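Local coordinates for bacterial leucyl aminopeptidase (Legionella pneumophila, PDB 6ESL), which probably removes N-terminal residues, preferentially leucine, from peptides at a two-zinc site, serving nutrient acquisition during intracellular infection of amoebae, at residues E22-P27 with S55-L60; C29-I34 with E46-D51; V277-Q282 with R306-Y311. All blocks are in the same frame, centred on the assembly; numbering follows the deposited sequence.

Contact 1: residues E22-P27 with S55-L60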
loop_
_atom_site.group_PDB
_atom_site.type_symbol
_atom_site.label_atom_id
_atom_site.label_comp_id
_atom_site.label_asym_id
_atom_site.label_seq_id
_atom_site.Cartn_x
_atom_site.Cartn_y
_atom_site.Cartn_z
ATOM N N GLU B 22 -17.990 -22.754 21.020
ATOM C CA GLU B 22 -17.563 -21.503 20.427
ATOM C C GLU B 22 -17.843 -21.483 18.939
ATOM O O GLU B 22 -17.948 -22.512 18.293
ATOM C CB GLU B 22 -16.065 -21.231 20.704
ATOM C CG GLU B 22 -15.658 -21.349 22.171
ATOM C CD GLU B 22 -14.250 -20.855 22.499
ATOM O OE1 GLU B 22 -13.439 -21.717 22.815
ATOM O OE2 GLU B 22 -14.046 -19.649 22.542
ATOM N N GLN B 23 -18.091 -20.323 18.434
ATOM C CA GLN B 23 -18.283 -20.101 17.049
ATOM C C GLN B 23 -17.070 -19.380 16.454
ATOM O O GLN B 23 -16.625 -18.268 16.906
ATOM C CB GLN B 23 -19.545 -19.323 16.769
ATOM C CG GLN B 23 -20.793 -20.079 17.380
ATOM C CD GLN B 23 -20.929 -19.927 18.914
ATOM O OE1 GLN B 23 -20.796 -18.782 19.388
ATOM N NE2 GLN B 23 -21.041 -20.970 19.610
ATOM N N LEU B 24 -16.616 -19.997 15.355
ATOM C CA LEU B 24 -15.419 -19.513 14.584
ATOM C C LEU B 24 -15.778 -19.211 13.169
ATOM O O LEU B 24 -16.501 -20.034 12.543
ATOM C CB LEU B 24 -14.383 -20.592 14.624
ATOM C CG LEU B 24 -14.023 -21.141 15.985
ATOM C CD1 LEU B 24 -12.968 -22.199 15.863
ATOM C CD2 LEU B 24 -13.574 -19.984 16.887
ATOM N N GLN B 25 -15.293 -18.079 12.671
ATOM C CA GLN B 25 -15.352 -17.727 11.269
ATOM C C GLN B 25 -14.061 -18.232 10.619
ATOM O O GLN B 25 -12.979 -17.834 11.064
ATOM C CB GLN B 25 -15.561 -16.283 10.979
ATOM C CG GLN B 25 -15.823 -15.981 9.520
ATOM C CD GLN B 25 -16.347 -14.546 9.262
ATOM O OE1 GLN B 25 -16.028 -13.922 8.243
ATOM N NE2 GLN B 25 -17.087 -14.007 10.227
ATOM N N VAL B 26 -14.230 -19.162 9.653
ATOM C CA VAL B 26 -13.145 -19.902 9.060
ATOM C C VAL B 26 -13.133 -19.695 7.523
ATOM O O VAL B 26 -14.187 -19.881 6.848
ATOM C CB VAL B 26 -13.300 -21.351 9.448
ATOM C CG1 VAL B 26 -12.107 -22.188 9.038
ATOM C CG2 VAL B 26 -13.410 -21.515 10.961
ATOM N N PRO B 27 -11.973 -19.380 6.955
ATOM C CA PRO B 27 -11.866 -19.402 5.465
ATOM C C PRO B 27 -12.187 -20.749 4.868
ATOM O O PRO B 27 -11.886 -21.825 5.451
ATOM C CB PRO B 27 -10.359 -19.081 5.208
ATOM C CG PRO B 27 -9.853 -18.572 6.523
ATOM C CD PRO B 27 -10.669 -19.147 7.606
ATOM N N SER B 55 -12.915 -27.194 23.684
ATOM C CA SER B 55 -11.845 -28.118 23.850
ATOM C C SER B 55 -11.175 -28.499 22.523
ATOM O O SER B 55 -10.180 -29.123 22.539
ATOM C CB SER B 55 -12.377 -29.372 24.539
ATOM O OG SER B 55 -13.328 -29.992 23.749
ATOM N N ASP B 56 -11.780 -28.197 21.394
ATOM C CA ASP B 56 -11.237 -28.520 20.070
ATOM C C ASP B 56 -10.607 -27.320 19.365
ATOM O O ASP B 56 -10.080 -27.504 18.258
ATOM C CB ASP B 56 -12.359 -29.143 19.163
ATOM C CG ASP B 56 -12.767 -30.488 19.567
ATOM O OD1 ASP B 56 -11.995 -31.272 20.129
ATOM O OD2 ASP B 56 -13.952 -30.865 19.333
ATOM N N VAL B 57 -10.659 -26.116 19.942
ATOM C CA VAL B 57 -10.182 -24.913 19.289
ATOM C C VAL B 57 -8.691 -24.963 19.025
ATOM O O VAL B 57 -8.258 -24.532 17.988
ATOM C CB VAL B 57 -10.593 -23.636 20.067
ATOM C CG1 VAL B 57 -9.910 -22.409 19.615
ATOM C CG2 VAL B 57 -12.121 -23.437 19.994
ATOM N N GLU B 58 -7.913 -25.392 19.970
ATOM C CA GLU B 58 -6.450 -25.457 19.840
ATOM C C GLU B 58 -6.041 -26.443 18.703
ATOM O O GLU B 58 -5.090 -26.212 17.973
ATOM C CB GLU B 58 -5.833 -25.959 21.187
ATOM C CG GLU B 58 -4.349 -25.622 21.252
ATOM C CD GLU B 58 -3.833 -25.596 22.666
ATOM O OE1 GLU B 58 -3.302 -26.639 23.042
ATOM O OE2 GLU B 58 -3.967 -24.545 23.375
ATOM N N THR B 59 -6.780 -27.511 18.584
ATOM C CA THR B 59 -6.664 -28.438 17.450
ATOM C C THR B 59 -6.788 -27.712 16.137
ATOM O O THR B 59 -5.932 -27.941 15.207
ATOM C CB THR B 59 -7.620 -29.599 17.595
ATOM O OG1 THR B 59 -7.244 -30.345 18.747
ATOM C CG2 THR B 59 -7.562 -30.520 16.408
ATOM N N LEU B 60 -7.734 -26.747 16.065
ATOM C CA LEU B 60 -7.897 -25.977 14.859
ATOM C C LEU B 60 -6.775 -24.979 14.635
ATOM O O LEU B 60 -6.512 -24.613 13.529
ATOM C CB LEU B 60 -9.262 -25.254 14.789
ATOM C CG LEU B 60 -10.459 -26.250 14.892
ATOM C CD1 LEU B 60 -11.790 -25.514 14.690
ATOM C CD2 LEU B 60 -10.368 -27.375 13.856
#
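The carboxylate of E22, lying against the CG2 methyl of V57, is gripped at both oxygens. OE2 is hydrogen-bonded to N74 ND2 of the same chain and to Y186 OH of the second subunit, while OE1 makes a salt bridge with R258 NH2 of that subunit. With these partners the acid can be buried, and the nearby guanidinium would favour its ionised form. E22 crosses V57 at about a right angle, its OE1 3.6 Å from V57 CG2. CG stands beside the backbone N (chi1 -51°) and the chain runs extended beyond it, which carries the carboxylate off strand 21-27 to the start of helix 57-67. This strand is an inner member of a four-stranded antiparallel sheet, one face of which the helix covers in a small alpha/beta unit. V57 also packs on R258 of the second subunit, which follows the zinc ligand E257 in sequence, so this edge of the unit probably lies near that subunit's active site. Two residues further along the strand, L24 turns its CB to the same helix. Its CD1 meets L60 CD1 at 3.7 Å, the two leucines crossing obliquely and sharing the same rotamer. The same L24 CD1 stands 4.4 Å from V57 CG2, and that V57 methyl is thus placed between the oxygen of E22 and the hydrocarbon of L24.

Contact 2: residues C29-I34 with E46-D51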
loop_
_atom_site.group_PDB
_atom_site.type_symbol
_atom_site.label_atom_id
_atom_site.label_comp_id
_atom_site.label_asym_id
_atom_site.label_seq_id
_atom_site.Cartn_x
_atom_site.Cartn_y
_atom_site.Cartn_z
ATOM N N CYS B 29 -10.794 -22.473 2.609
ATOM C CA CYS B 29 -9.617 -23.310 2.389
ATOM C C CYS B 29 -9.293 -24.102 3.627
ATOM O O CYS B 29 -8.997 -25.240 3.547
ATOM C CB CYS B 29 -8.416 -22.477 1.981
ATOM S SG CYS B 29 -7.870 -21.146 3.124
ATOM N N LEU B 30 -9.391 -23.461 4.806
ATOM C CA LEU B 30 -9.207 -24.183 6.085
ATOM C C LEU B 30 -10.391 -25.047 6.458
ATOM O O LEU B 30 -10.239 -26.202 6.947
ATOM C CB LEU B 30 -8.923 -23.131 7.170
ATOM C CG LEU B 30 -8.680 -23.671 8.604
ATOM C CD1 LEU B 30 -7.599 -24.764 8.712
ATOM C CD2 LEU B 30 -8.299 -22.501 9.421
ATOM N N ALA B 31 -11.596 -24.516 6.257
ATOM C CA ALA B 31 -12.834 -25.268 6.571
ATOM C C ALA B 31 -12.851 -26.620 5.893
ATOM O O ALA B 31 -13.275 -27.609 6.494
ATOM C CB ALA B 31 -14.080 -24.469 6.181
ATOM N N ALA B 32 -12.348 -26.685 4.645
ATOM C CA ALA B 32 -12.303 -27.948 3.931
ATOM C C ALA B 32 -11.495 -29.054 4.650
ATOM O O ALA B 32 -11.786 -30.197 4.448
ATOM C CB ALA B 32 -11.800 -27.747 2.504
ATOM N N LYS B 33 -10.518 -28.708 5.483
ATOM C CA LYS B 33 -9.653 -29.683 6.115
ATOM C C LYS B 33 -10.054 -30.029 7.542
ATOM O O LYS B 33 -9.454 -30.897 8.140
ATOM C CB LYS B 33 -8.191 -29.202 6.098
ATOM C CG LYS B 33 -7.621 -28.767 4.717
ATOM C CD LYS B 33 -7.344 -29.891 3.698
ATOM C CE LYS B 33 -6.187 -30.852 4.083
ATOM N NZ LYS B 33 -6.191 -32.219 3.407
ATOM N N ILE B 34 -11.096 -29.393 8.074
ATOM C CA ILE B 34 -11.475 -29.625 9.481
ATOM C C ILE B 34 -12.071 -30.985 9.634
ATOM O O ILE B 34 -12.993 -31.327 8.907
ATOM C CB ILE B 34 -12.475 -28.544 10.004
ATOM C CG1 ILE B 34 -11.800 -27.215 10.048
ATOM C CG2 ILE B 34 -12.994 -28.919 11.406
ATOM C CD1 ILE B 34 -12.695 -26.006 10.294
ATOM N N GLU B 46 -16.597 -17.300 0.502
ATOM C CA GLU B 46 -15.303 -17.305 1.146
ATOM C C GLU B 46 -15.130 -17.887 2.552
ATOM O O GLU B 46 -14.048 -18.230 2.937
ATOM C CB GLU B 46 -14.848 -15.864 1.206
ATOM C CG GLU B 46 -14.602 -15.243 -0.144
ATOM C CD GLU B 46 -13.565 -15.994 -0.966
ATOM O OE1 GLU B 46 -12.559 -16.442 -0.405
ATOM O OE2 GLU B 46 -13.757 -16.139 -2.178
ATOM N N PHE B 47 -16.217 -18.073 3.259
ATOM C CA PHE B 47 -16.192 -18.392 4.708
ATOM C C PHE B 47 -17.286 -19.311 5.119
ATOM O O PHE B 47 -18.413 -19.307 4.534
ATOM C CB PHE B 47 -16.351 -17.151 5.649
ATOM C CG PHE B 47 -15.314 -16.104 5.508
ATOM C CD1 PHE B 47 -14.076 -16.257 6.098
ATOM C CD2 PHE B 47 -15.583 -14.939 4.813
ATOM C CE1 PHE B 47 -13.106 -15.299 5.951
ATOM C CE2 PHE B 47 -14.631 -13.942 4.661
ATOM C CZ PHE B 47 -13.358 -14.130 5.235
ATOM N N LYS B 48 -16.977 -20.099 6.141
ATOM C CA LYS B 48 -17.989 -20.737 6.956
ATOM C C LYS B 48 -17.907 -20.118 8.374
ATOM O O LYS B 48 -16.838 -19.788 8.829
ATOM C CB LYS B 48 -17.761 -22.230 7.109
ATOM C CG LYS B 48 -17.875 -22.955 5.767
ATOM C CD LYS B 48 -17.970 -24.432 5.902
ATOM C CE LYS B 48 -17.936 -25.011 4.485
ATOM N NZ LYS B 48 -17.881 -26.438 4.642
ATOM N N ILE B 49 -19.030 -20.045 9.070
ATOM C CA ILE B 49 -19.053 -19.944 10.516
ATOM C C ILE B 49 -19.467 -21.258 11.061
ATOM O O ILE B 49 -20.586 -21.800 10.797
ATOM C CB ILE B 49 -19.928 -18.764 11.010
ATOM C CG1 ILE B 49 -19.321 -17.492 10.543
ATOM C CG2 ILE B 49 -20.112 -18.851 12.521
ATOM C CD1 ILE B 49 -20.141 -16.231 10.643
ATOM N N ILE B 50 -18.619 -21.786 11.916
ATOM C CA ILE B 50 -18.844 -23.068 12.470
ATOM C C ILE B 50 -18.970 -22.994 13.987
ATOM O O ILE B 50 -18.492 -22.038 14.601
ATOM C CB ILE B 50 -17.709 -24.071 12.133
ATOM C CG1 ILE B 50 -16.337 -23.651 12.726
ATOM C CG2 ILE B 50 -17.573 -24.188 10.611
ATOM C CD1 ILE B 50 -15.329 -24.767 12.667
ATOM N N ASP B 51 -19.634 -23.977 14.535
ATOM C CA ASP B 51 -19.728 -24.152 15.953
ATOM C C ASP B 51 -18.897 -25.343 16.308
ATOM O O ASP B 51 -19.074 -26.426 15.691
ATOM C CB ASP B 51 -21.231 -24.473 16.331
ATOM C CG ASP B 51 -21.426 -24.611 17.805
ATOM O OD1 ASP B 51 -21.203 -25.693 18.344
ATOM O OD2 ASP B 51 -21.671 -23.591 18.460
#
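A31 and K48 are the points of closest backbone approach, their CA atoms 6.9 Å apart, where the short helix 28-31 and the turn after it pass over strand 47-53. The strand is an inner one of the four-stranded antiparallel sheet of the N-terminal alpha/beta unit, and 29-34 packs on one face of it without a hydrogen bond across. From A31 to I34 the chain makes a type I beta turn, with I34 N bonded to A31 O at 3.2 Å, and this turn lets A31 and I34 both direct CB at the strand. K48 and I50 answer from the same strand face. K48 offers hydrocarbon: its CD lies 3.9 Å from A31 CB and its CG 4.1 Å from that methyl, the chain extended past CG. The packing continues into L60 of helix 57-67, which I34 also touches, and I40 of strand 39-43, which lies against K48 and I50. A disulfide from C29 to C69 joins the short helix covalently to the chain beyond helix 57-67. I50 holds CG1 between its backbone N and carbonyl carbon (chi1 63°), and reaches tip to tip with I34, CD1 of I50 lying 3.8 Å from CD1 of I34.

Contact 3: residues V277-Q282 with R306-Y311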
loop_
_atom_site.group_PDB
_atom_site.type_symbol
_atom_site.label_atom_id
_atom_site.label_comp_id
_atom_site.label_asym_id
_atom_site.label_seq_id
_atom_site.Cartn_x
_atom_site.Cartn_y
_atom_site.Cartn_z
ATOM N N VAL B 277 -3.521 -8.707 -19.676
ATOM C CA VAL B 277 -2.463 -7.827 -19.117
ATOM C C VAL B 277 -2.267 -8.198 -17.689
ATOM O O VAL B 277 -3.223 -8.208 -16.874
ATOM C CB VAL B 277 -2.804 -6.343 -19.219
ATOM C CG1 VAL B 277 -1.739 -5.475 -18.551
ATOM C CG2 VAL B 277 -2.948 -5.944 -20.667
ATOM N N LYS B 278 -1.018 -8.489 -17.376
ATOM C CA LYS B 278 -0.604 -8.823 -16.030
ATOM C C LYS B 278 -0.336 -7.590 -15.162
ATOM O O LYS B 278 -0.746 -7.541 -14.019
ATOM C CB LYS B 278 0.701 -9.665 -16.072
ATOM C CG LYS B 278 1.204 -9.919 -14.657
ATOM C CD LYS B 278 2.050 -11.141 -14.400
ATOM C CE LYS B 278 1.880 -11.427 -12.901
ATOM N NZ LYS B 278 2.873 -12.359 -12.344
ATOM N N ALA B 279 0.423 -6.618 -15.703
ATOM C CA ALA B 279 0.808 -5.447 -14.907
ATOM C C ALA B 279 1.139 -4.232 -15.794
ATOM O O ALA B 279 1.747 -4.371 -16.888
ATOM C CB ALA B 279 1.979 -5.778 -14.001
ATOM N N VAL B 280 0.784 -3.054 -15.259
ATOM C CA VAL B 280 0.941 -1.782 -15.953
ATOM C C VAL B 280 1.719 -0.775 -15.070
ATOM O O VAL B 280 1.445 -0.667 -13.851
ATOM C CB VAL B 280 -0.454 -1.218 -16.267
ATOM C CG1 VAL B 280 -0.343 0.054 -17.019
ATOM C CG2 VAL B 280 -1.218 -2.239 -17.082
ATOM N N VAL B 281 2.653 -0.021 -15.658
ATOM C CA VAL B 281 3.205 1.130 -14.989
ATOM C C VAL B 281 2.957 2.362 -15.872
ATOM O O VAL B 281 2.928 2.259 -17.150
ATOM C CB VAL B 281 4.709 0.943 -14.628
ATOM C CG1 VAL B 281 5.554 0.692 -15.849
ATOM C CG2 VAL B 281 5.298 2.087 -13.816
ATOM N N GLN B 282 2.766 3.491 -15.219
ATOM C CA GLN B 282 2.598 4.766 -15.870
ATOM C C GLN B 282 3.725 5.722 -15.474
ATOM O O GLN B 282 4.006 5.939 -14.271
ATOM C CB GLN B 282 1.237 5.346 -15.503
ATOM C CG GLN B 282 0.926 6.784 -15.924
ATOM C CD GLN B 282 0.758 6.947 -17.413
ATOM O OE1 GLN B 282 0.852 5.974 -18.180
ATOM N NE2 GLN B 282 0.405 8.177 -17.829
ATOM N N ARG B 306 -1.909 -2.053 -4.814
ATOM C CA ARG B 306 -1.063 -2.073 -3.645
ATOM C C ARG B 306 0.166 -2.939 -3.758
ATOM O O ARG B 306 1.289 -2.455 -3.485
ATOM C CB ARG B 306 -1.941 -2.454 -2.415
ATOM C CG ARG B 306 -1.119 -2.764 -1.153
ATOM C CD ARG B 306 -2.020 -2.986 0.031
ATOM N NE ARG B 306 -1.264 -2.684 1.265
ATOM C CZ ARG B 306 -1.805 -2.705 2.495
ATOM N NH1 ARG B 306 -3.116 -2.971 2.673
ATOM N NH2 ARG B 306 -1.037 -2.500 3.551
ATOM N N ASP B 307 0.045 -4.205 -4.154
ATOM C CA ASP B 307 1.225 -5.040 -4.308
ATOM C C ASP B 307 2.172 -4.562 -5.397
ATOM O O ASP B 307 3.359 -4.591 -5.242
ATOM C CB ASP B 307 0.877 -6.511 -4.546
ATOM C CG ASP B 307 0.284 -7.184 -3.325
ATOM O OD1 ASP B 307 0.383 -6.644 -2.202
ATOM O OD2 ASP B 307 -0.286 -8.277 -3.497
ATOM N N LEU B 308 1.629 -4.109 -6.540
ATOM C CA LEU B 308 2.551 -3.661 -7.613
ATOM C C LEU B 308 3.307 -2.386 -7.194
ATOM O O LEU B 308 4.492 -2.230 -7.500
ATOM C CB LEU B 308 1.765 -3.454 -8.915
ATOM C CG LEU B 308 2.644 -3.168 -10.153
ATOM C CD1 LEU B 308 3.487 -4.360 -10.483
ATOM C CD2 LEU B 308 1.759 -2.781 -11.332
ATOM N N SER B 309 2.635 -1.513 -6.456
ATOM C CA SER B 309 3.210 -0.259 -5.931
ATOM C C SER B 309 4.330 -0.534 -4.961
ATOM O O SER B 309 5.471 0.016 -5.081
ATOM C CB SER B 309 2.168 0.641 -5.298
ATOM O OG SER B 309 1.105 0.956 -6.190
ATOM N N ASN B 310 4.078 -1.460 -4.060
ATOM C CA ASN B 310 5.166 -1.949 -3.166
ATOM C C ASN B 310 6.331 -2.546 -3.918
ATOM O O ASN B 310 7.476 -2.307 -3.560
ATOM C CB ASN B 310 4.655 -3.005 -2.160
ATOM C CG ASN B 310 3.682 -2.430 -1.104
ATOM O OD1 ASN B 310 3.679 -1.218 -0.819
ATOM N ND2 ASN B 310 2.922 -3.353 -0.430
ATOM N N TYR B 311 6.052 -3.302 -4.961
ATOM C CA TYR B 311 7.110 -3.826 -5.788
ATOM C C TYR B 311 7.973 -2.694 -6.468
ATOM O O TYR B 311 9.194 -2.760 -6.496
ATOM C CB TYR B 311 6.545 -4.764 -6.869
ATOM C CG TYR B 311 7.579 -5.444 -7.654
ATOM C CD1 TYR B 311 8.486 -6.312 -7.046
ATOM C CD2 TYR B 311 7.641 -5.292 -9.046
ATOM C CE1 TYR B 311 9.451 -6.980 -7.818
ATOM C CE2 TYR B 311 8.604 -5.895 -9.805
ATOM C CZ TYR B 311 9.490 -6.763 -9.217
ATOM O OH TYR B 311 10.443 -7.395 -9.977
#
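L308 of helix 306-320 meets A279 of strand 277-282 in apolar packing, and this one side chain supplies the helix's whole share of it, pushing its forked end onto the strand. Both methyls of the fork face the same small target, L308 CD2 standing 4.0 Å from A279 CB and L308 CD1 4.1 Å from it. CG lies opposite the backbone N across the CA-CB bond (chi1 -172°), directing the fork away from the helix to the strand. The small side chain of A279 leaves room for this approach, with its CA 7.7 Å from that of L308. Around the pair, A347 of the neighbouring strand 346-350 and F386 of helix 373-391 also touch L308, extending the hydrophobic core between the mixed eight-stranded sheet and its helices.

The second kind of contact is methyl against carbonyl. L308 CD2 lies 3.3 Å from V280 O, a close contact but not a conventional hydrogen bond. V280 meets the helix through its backbone, its own side chain staying further off.

No hydrogen bond passes between strand and helix; each is held by bonds of its own or to other neighbours. In the helix, N310 N binds R306 O at 3.0 Å and Y311 N binds D307 O at 3.0 Å, while L308 N donates to D305 OD2, just before the helix. The strand pairs in parallel with 203-209 and 346-350 in the alpha/beta core of the M28 peptidase fold, and two residues past its end comes the zinc ligand D284. On the helix's polar side, D307 OD2 forms a salt bridge with R328 NH1 of the second subunit. The fit of strand and helix thus probably rests on shape and apolar burial, with the methyl of L308 set close against V280 O.

How the contacts relate
All three contacts are buried, though K48 of contact 2 is partly exposed. Contacts 1 and 2 belong to the small N-terminal unit, their centres 9 Å apart; they pack helical elements on neighbouring strands of one antiparallel sheet, probably hydrogen-bonded through V26 N with K48 O and L24 O with I50 N, and contact 2 is nested within the chain loop that contact 1 closes. Contact 3 lies near the chain's centre, in the peptidase's mixed sheet, nearest atoms about 17 Å from contact 1 and about 15 Å from contact 2. Contact 1 includes a buried carboxylate tied to the second subunit, contact 2 borrows a lysine's hydrocarbon, and contact 3 is aliphatic packing with a methyl set on a strand carbonyl.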